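Local coordinates for N-terminal cyanobactin protease (Planktothrix agardhii NIES-596, PDB 4H6W), which probably acts as a subtilisin-like serine endopeptidase in cyanobactin maturation, this chain being the N-terminal protease part of a longer protein, at residues Asp29-Gln34 against Ile91-Ala96. Residues are numbered along the deposited sequence; the frame is centred on the assembly and turned at random.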
loop_
_atom_site.group_PDB
_atom_site.type_symbol
_atom_site.label_atom_id
_atom_site.label_comp_id
_atom_site.label_asym_id
_atom_site.label_seq_id
_atom_site.Cartn_x
_atom_site.Cartn_y
_atom_site.Cartn_z
ATOM N N ASP A 29 -5.566 -7.794 -5.819
ATOM C CA ASP A 29 -6.369 -6.880 -6.610
ATOM C C ASP A 29 -6.948 -7.640 -7.805
ATOM O O ASP A 29 -7.115 -8.863 -7.741
ATOM C CB ASP A 29 -5.486 -5.732 -7.085
ATOM C CG ASP A 29 -6.256 -4.454 -7.286
ATOM O OD1 ASP A 29 -6.117 -3.567 -6.412
ATOM O OD2 ASP A 29 -6.999 -4.348 -8.299
ATOM N N GLY A 30 -7.262 -6.924 -8.884
ATOM C CA GLY A 30 -7.684 -7.571 -10.127
ATOM C C GLY A 30 -6.488 -8.075 -10.915
ATOM O O GLY A 30 -5.326 -7.877 -10.512
ATOM N N ILE A 31 -6.770 -8.731 -12.039
ATOM C CA ILE A 31 -5.726 -9.206 -12.947
ATOM C C ILE A 31 -4.915 -8.057 -13.581
ATOM O O ILE A 31 -5.476 -7.118 -14.145
ATOM C CB ILE A 31 -6.298 -10.164 -14.022
ATOM C CG1 ILE A 31 -7.029 -11.329 -13.335
ATOM C CG2 ILE A 31 -5.182 -10.692 -14.926
ATOM C CD1 ILE A 31 -7.724 -12.281 -14.285
ATOM N N VAL A 32 -3.592 -8.171 -13.465
ATOM C CA VAL A 32 -2.616 -7.207 -13.941
ATOM C C VAL A 32 -2.222 -7.474 -15.392
ATOM O O VAL A 32 -2.001 -8.622 -15.778
ATOM C CB VAL A 32 -1.359 -7.300 -13.060
ATOM C CG1 VAL A 32 -0.205 -6.488 -13.627
ATOM C CG2 VAL A 32 -1.687 -6.866 -11.634
ATOM N N ASP A 33 -2.139 -6.418 -16.199
ATOM C CA ASP A 33 -1.679 -6.549 -17.591
ATOM C C ASP A 33 -0.159 -6.692 -17.620
ATOM O O ASP A 33 0.561 -5.694 -17.633
ATOM C CB ASP A 33 -2.109 -5.337 -18.424
ATOM C CG ASP A 33 -1.640 -5.408 -19.874
ATOM O OD1 ASP A 33 -1.060 -6.425 -20.305
ATOM O OD2 ASP A 33 -1.860 -4.428 -20.607
ATOM N N GLN A 34 0.331 -7.925 -17.654
ATOM C CA GLN A 34 1.779 -8.146 -17.539
ATOM C C GLN A 34 2.579 -7.763 -18.780
ATOM O O GLN A 34 3.808 -7.761 -18.743
ATOM C CB GLN A 34 2.086 -9.582 -17.125
ATOM C CG GLN A 34 1.800 -9.828 -15.661
ATOM C CD GLN A 34 2.231 -11.201 -15.220
ATOM O OE1 GLN A 34 1.409 -12.114 -15.113
ATOM N NE2 GLN A 34 3.531 -11.362 -14.963
ATOM N N ILE A 91 1.352 -11.251 -7.981
ATOM C CA ILE A 91 -0.002 -10.860 -8.298
ATOM C C ILE A 91 -0.896 -11.989 -7.787
ATOM O O ILE A 91 -0.707 -13.153 -8.128
ATOM C CB ILE A 91 -0.173 -10.623 -9.809
ATOM C CG1 ILE A 91 0.747 -9.490 -10.277
ATOM C CG2 ILE A 91 -1.613 -10.292 -10.153
ATOM C CD1 ILE A 91 1.360 -9.739 -11.648
ATOM N N VAL A 92 -1.834 -11.635 -6.921
ATOM C CA VAL A 92 -2.767 -12.591 -6.361
ATOM C C VAL A 92 -4.178 -12.001 -6.488
ATOM O O VAL A 92 -4.648 -11.312 -5.582
ATOM C CB VAL A 92 -2.421 -12.869 -4.895
ATOM C CG1 VAL A 92 -3.184 -14.079 -4.390
ATOM C CG2 VAL A 92 -0.923 -13.069 -4.748
ATOM N N PRO A 93 -4.859 -12.262 -7.616
ATOM C CA PRO A 93 -6.118 -11.570 -7.902
ATOM C C PRO A 93 -7.226 -11.930 -6.908
ATOM O O PRO A 93 -7.419 -13.103 -6.604
ATOM C CB PRO A 93 -6.489 -12.064 -9.312
ATOM C CG PRO A 93 -5.267 -12.752 -9.823
ATOM C CD PRO A 93 -4.600 -13.316 -8.602
ATOM N N VAL A 94 -7.935 -10.923 -6.404
ATOM C CA VAL A 94 -9.031 -11.147 -5.469
ATOM C C VAL A 94 -10.384 -10.742 -6.040
ATOM O O VAL A 94 -11.404 -11.010 -5.415
ATOM C CB VAL A 94 -8.811 -10.455 -4.102
ATOM C CG1 VAL A 94 -7.631 -11.076 -3.381
ATOM C CG2 VAL A 94 -8.630 -8.947 -4.257
ATOM N N PHE A 95 -10.403 -10.082 -7.199
ATOM C CA PHE A 95 -11.667 -9.923 -7.943
ATOM C C PHE A 95 -11.566 -10.137 -9.439
ATOM O O PHE A 95 -10.515 -9.909 -10.031
ATOM C CB PHE A 95 -12.441 -8.607 -7.662
ATOM C CG PHE A 95 -11.649 -7.507 -7.000
ATOM C CD1 PHE A 95 -10.614 -6.866 -7.656
ATOM C CD2 PHE A 95 -12.007 -7.061 -5.723
ATOM C CE1 PHE A 95 -9.907 -5.838 -7.027
ATOM C CE2 PHE A 95 -11.314 -6.030 -5.095
ATOM C CZ PHE A 95 -10.259 -5.416 -5.752
ATOM N N ALA A 96 -12.668 -10.612 -10.029
ATOM C CA ALA A 96 -12.898 -10.503 -11.471
ATOM C C ALA A 96 -13.275 -9.049 -11.756
ATOM O O ALA A 96 -13.683 -8.313 -10.848
ATOM C CB ALA A 96 -13.986 -11.454 -11.922
HETATM O O HOH W 1 -9.703 -8.912 -12.544
#
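I91, at the end of strand 88-91, packs against V32 and Q34. With CG1 anti to the carbonyl carbon (chi1 -61°), both branches from its CB are turned to V32: CG2 lies 3.7 Å from V32 CG2, while CG1 passes beside the same methyl at 3.8 Å. CD1, at the tip, runs past V32 CB and meets both CG and CD of Q34, each at 4.0 Å, the side chains reaching toward each other tip to tip. An alanine in place of I91 would probably open a gap beside V32 and take from Q34 the methyl that its CG and CD rest on. Farther along, P93 CB and CG rest obliquely against I31 CG1. Strands 24-28 and 88-91 are parallel neighbours in the seven-stranded sheet of the subtilase fold; 29-34 follows the first, and 91-96 runs on from the last residue of the second. Here D29 OD2 is hydrogen-bonded to H64 ND1, both residues being predicted members of the charge-relay system. The same oxygen takes the G30 N-H at 2.7 Å on its anti side, 20° out of the carboxylate plane, which helps fix the rotation of the group. F95 presents its ring edge to this carboxylate, with CE1 3.5 Å from D29 OD2 and the two planes 88° apart; V94 CG2 covers one face of the ring over its centre. A water bridges the backbones beyond, accepting from I31 N at 3.0 Å and donating to F95 O at 2.8 Å.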